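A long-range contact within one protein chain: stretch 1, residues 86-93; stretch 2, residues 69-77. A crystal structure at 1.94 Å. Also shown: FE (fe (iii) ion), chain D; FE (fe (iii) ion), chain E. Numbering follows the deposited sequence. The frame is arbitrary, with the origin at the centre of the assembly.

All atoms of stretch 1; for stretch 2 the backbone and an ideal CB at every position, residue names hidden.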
# COMPACT_ATOMS: atom_id res chain seq x y z
N HIS A 86 7.46 0.94 2.54
CA HIS A 86 6.26 0.19 2.25
C HIS A 86 6.61 -0.92 1.25
O HIS A 86 7.30 -0.68 0.24
CB HIS A 86 5.20 1.15 1.71
CG HIS A 86 4.61 2.04 2.77
ND1 HIS A 86 3.46 2.77 2.58
CD2 HIS A 86 4.99 2.27 4.05
CE1 HIS A 86 3.17 3.44 3.68
NE2 HIS A 86 4.08 3.15 4.59
N MSE A 87 6.17 -2.14 1.57
CA MSE A 87 6.46 -3.33 0.78
C MSE A 87 5.14 -3.84 0.22
O MSE A 87 4.22 -4.11 0.97
CB MSE A 87 7.01 -4.42 1.67
CG MSE A 87 8.20 -3.96 2.52
SE MSE A 87 9.92 -4.19 1.67
CE MSE A 87 9.49 -4.55 -0.19
N LEU A 88 5.09 -4.06 -1.08
CA LEU A 88 3.94 -4.67 -1.72
C LEU A 88 4.21 -6.19 -1.77
O LEU A 88 5.30 -6.62 -2.19
CB LEU A 88 3.81 -4.11 -3.14
CG LEU A 88 3.42 -2.64 -3.30
CD1 LEU A 88 3.61 -2.23 -4.75
CD2 LEU A 88 1.99 -2.34 -2.87
N ALA A 89 3.23 -6.97 -1.31
CA ALA A 89 3.31 -8.43 -1.20
C ALA A 89 2.18 -9.01 -1.98
O ALA A 89 1.03 -8.67 -1.74
CB ALA A 89 3.18 -8.86 0.24
N PHE A 90 2.49 -9.83 -2.97
CA PHE A 90 1.45 -10.39 -3.82
C PHE A 90 1.46 -11.92 -3.78
O PHE A 90 2.53 -12.55 -3.69
CB PHE A 90 1.66 -9.97 -5.27
CG PHE A 90 1.58 -8.49 -5.49
CD1 PHE A 90 0.35 -7.84 -5.49
CD2 PHE A 90 2.73 -7.75 -5.67
CE1 PHE A 90 0.28 -6.44 -5.66
CE2 PHE A 90 2.67 -6.37 -5.89
CZ PHE A 90 1.44 -5.73 -5.87
N GLN A 91 0.27 -12.48 -3.94
CA GLN A 91 0.09 -13.91 -4.21
C GLN A 91 0.78 -14.80 -3.20
O GLN A 91 1.53 -15.71 -3.56
CB GLN A 91 0.52 -14.24 -5.66
CG GLN A 91 -0.33 -13.47 -6.72
CD GLN A 91 -1.78 -13.94 -6.78
OE1 GLN A 91 -2.71 -13.15 -6.57
NE2 GLN A 91 -1.99 -15.23 -7.07
N TYR A 92 0.51 -14.54 -1.93
CA TYR A 92 1.04 -15.36 -0.83
C TYR A 92 -0.11 -16.08 -0.15
O TYR A 92 -1.27 -15.70 -0.31
CB TYR A 92 1.82 -14.51 0.16
CG TYR A 92 1.03 -13.44 0.80
CD1 TYR A 92 0.33 -13.67 1.96
CD2 TYR A 92 0.97 -12.17 0.23
CE1 TYR A 92 -0.39 -12.68 2.57
CE2 TYR A 92 0.23 -11.16 0.82
CZ TYR A 92 -0.44 -11.41 1.98
OH TYR A 92 -1.17 -10.41 2.55
N ASP A 93 0.21 -17.11 0.63
CA ASP A 93 -0.83 -17.84 1.38
C ASP A 93 -1.43 -17.00 2.51
O ASP A 93 -0.76 -16.71 3.49
CB ASP A 93 -0.25 -19.14 1.93
CG ASP A 93 -1.19 -19.87 2.86
OD1 ASP A 93 -2.40 -19.49 3.00
OD2 ASP A 93 -0.66 -20.81 3.52
N UNK A 69 -9.20 -10.04 -14.56
CA UNK A 69 -8.11 -10.67 -13.82
C UNK A 69 -7.68 -9.82 -12.64
O UNK A 69 -7.55 -8.59 -12.76
CB UNK A 69 -6.92 -10.93 -14.74
N UNK A 70 -7.36 -10.49 -11.54
CA UNK A 70 -7.03 -9.86 -10.27
C UNK A 70 -5.76 -10.43 -9.65
O UNK A 70 -5.59 -11.64 -9.60
CB UNK A 70 -8.20 -10.02 -9.29
N UNK A 71 -4.89 -9.56 -9.13
CA UNK A 71 -3.78 -9.99 -8.27
C UNK A 71 -4.15 -9.69 -6.82
O UNK A 71 -4.71 -8.62 -6.50
CB UNK A 71 -2.47 -9.29 -8.66
N UNK A 72 -3.89 -10.64 -5.94
CA UNK A 72 -4.18 -10.48 -4.53
C UNK A 72 -2.92 -9.97 -3.81
O UNK A 72 -1.87 -10.60 -3.87
CB UNK A 72 -4.67 -11.80 -3.93
N UNK A 73 -3.04 -8.81 -3.16
CA UNK A 73 -1.88 -8.18 -2.58
C UNK A 73 -2.14 -7.43 -1.29
O UNK A 73 -3.26 -7.30 -0.82
CB UNK A 73 -1.27 -7.22 -3.60
N UNK A 74 -1.06 -6.95 -0.71
CA UNK A 74 -1.12 -6.23 0.58
C UNK A 74 0.04 -5.24 0.59
O UNK A 74 1.12 -5.57 0.12
CB UNK A 74 -1.04 -7.18 1.77
N UNK A 75 -0.16 -4.04 1.11
CA UNK A 75 0.96 -3.11 1.28
C UNK A 75 1.36 -3.17 2.76
O UNK A 75 0.59 -2.86 3.66
CB UNK A 75 0.59 -1.69 0.85
N UNK A 76 2.58 -3.63 3.00
CA UNK A 76 3.02 -3.91 4.35
C UNK A 76 3.86 -2.74 4.83
O UNK A 76 4.86 -2.36 4.19
CB UNK A 76 3.80 -5.22 4.42
N UNK A 77 3.48 -2.22 6.00
CA UNK A 77 4.21 -1.14 6.65
C UNK A 77 5.50 -1.70 7.29
O UNK A 77 5.44 -2.67 8.03
CB UNK A 77 3.33 -0.46 7.70
FE FE D . 2.82 3.45 0.33
FE FE E . -0.03 2.49 -1.37

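Residues 70-77 form a strand that runs antiparallel to strand 86-90, and each position can be read first from its backbone and from whatever stretch 1 offers near its CB.

Position 69 lies beyond the reach of stretch 1, with phi/psi of -51/142°, so almost any residue would fit, proline included. It is Pro 69. Position 70 is extended and its CB also meets nothing of stretch 1, leaving the choice open; Leu 70 makes its mark through the main chain, where a water donates to both Leu 70 O and Gln 91 OE1, at 2.8 and 2.7 Å.

At position 71 CA-to-CB points sideways, and the ideal CB stands 4.5 Å from Phe 90 CD1 and 4.4 Å from Gln 91 OE1. An apolar chain of moderate length could reach the aromatic ring, although a polar one could address the amide. Leu 71 takes the first course: Leu 71 CD2 sits over one face of the Phe 90 ring, 4.0 Å from Phe 90 CD1, while Leu 71 CD1 lies 3.9 Å from Gln 91 CG.

Position 72 again points sideways. Here the backbone does the work whatever the side chain: 72 N donates to Gln 91 OE1 (2.8 Å) and Gln 91 N donates to 72 O (2.8 Å), so the glutamine is held by both its main chain and its side chain. Many side chains would suit; the residue is Leu 72, whose CB is 3.6 Å from Gln 91 OE1.

Position 73 is far more restrictive. An ideal CB would fall 2.6 Å from Phe 90 CD1, a clash, and 3.3 Å from Ala 89 O. Glycine fits best, and Gly 73 lets the strands close to 4.2 Å between its CA and Phe 90 CA.

Position 74 shares a face with Ala 89, and its CB is 3.3 Å from Tyr 92 OH. A small polar residue, serine or threonine, could meet that hydroxyl. Thr 74 does so, its OG1 accepting a hydrogen bond from Tyr 92 OH at 2.6 Å; its N and O also pair with Ala 89 O and N, both at 2.9 Å.

Position 75 points to the face carrying His 86 and Leu 88, with two iron ions ahead of it. A metal ligand is called for: aspartate, glutamate or histidine might be considered, but the CB is well back from both ions, which favours reach. Glu 75, extended with chi1 and chi2 both t, bridges them: Glu 75 OE2 binds FE of chain D at 2.1 Å and Glu 75 OE1 binds FE of chain E at 2.2 Å. His 86 ND1 binds FE of chain D at 2.4 Å, so the 2.9 Å between Glu 75 OE2 and His 86 ND1 reflects a shared metal.

Position 76 turns to the face of Met 87 and Ala 89, where an aliphatic chain would pack well. Ile 76 brings CD1 to 3.7 Å from Ala 89 CB.

Position 77 has its CB 4.8 Å from His 86 NE2, allowing polar or small apolar residues. Thr 77 CG2 lies 4.4 Å from His 86 NE2.

Stretch 2 (69-77) PLLLGTEIT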
# COMPACT_ATOMS: atom_id res chain seq x y z
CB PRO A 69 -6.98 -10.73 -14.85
CG PRO A 69 -7.65 -10.67 -16.17
CD PRO A 69 -8.88 -9.87 -15.98
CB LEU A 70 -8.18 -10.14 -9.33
CG LEU A 70 -8.04 -9.66 -7.89
CD1 LEU A 70 -8.16 -8.14 -7.92
CD2 LEU A 70 -9.12 -10.28 -7.05
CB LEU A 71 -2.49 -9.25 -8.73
CG LEU A 71 -1.08 -9.78 -8.81
CD1 LEU A 71 -1.01 -11.04 -9.66
CD2 LEU A 71 -0.15 -8.65 -9.37
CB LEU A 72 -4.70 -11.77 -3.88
CG LEU A 72 -6.12 -12.18 -4.37
CD1 LEU A 72 -6.54 -13.57 -3.92
CD2 LEU A 72 -7.19 -11.11 -4.00
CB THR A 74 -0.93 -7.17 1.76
OG1 THR A 74 -2.00 -8.10 1.84
CG2 THR A 74 -0.82 -6.38 3.09
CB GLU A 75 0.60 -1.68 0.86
CG GLU A 75 1.77 -0.77 1.05
CD GLU A 75 1.63 0.61 0.40
OE1 GLU A 75 0.55 0.93 -0.00
OE2 GLU A 75 2.65 1.31 0.22
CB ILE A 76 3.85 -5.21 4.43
CG1 ILE A 76 3.06 -6.37 3.81
CG2 ILE A 76 4.25 -5.51 5.90
CD1 ILE A 76 3.83 -7.68 3.73
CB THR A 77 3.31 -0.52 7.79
OG1 THR A 77 1.99 -0.29 7.29
CG2 THR A 77 3.86 0.81 8.34
O HOH W 1 -5.26 -13.49 -7.54
O HOH W 2 1.78 3.51 -1.38
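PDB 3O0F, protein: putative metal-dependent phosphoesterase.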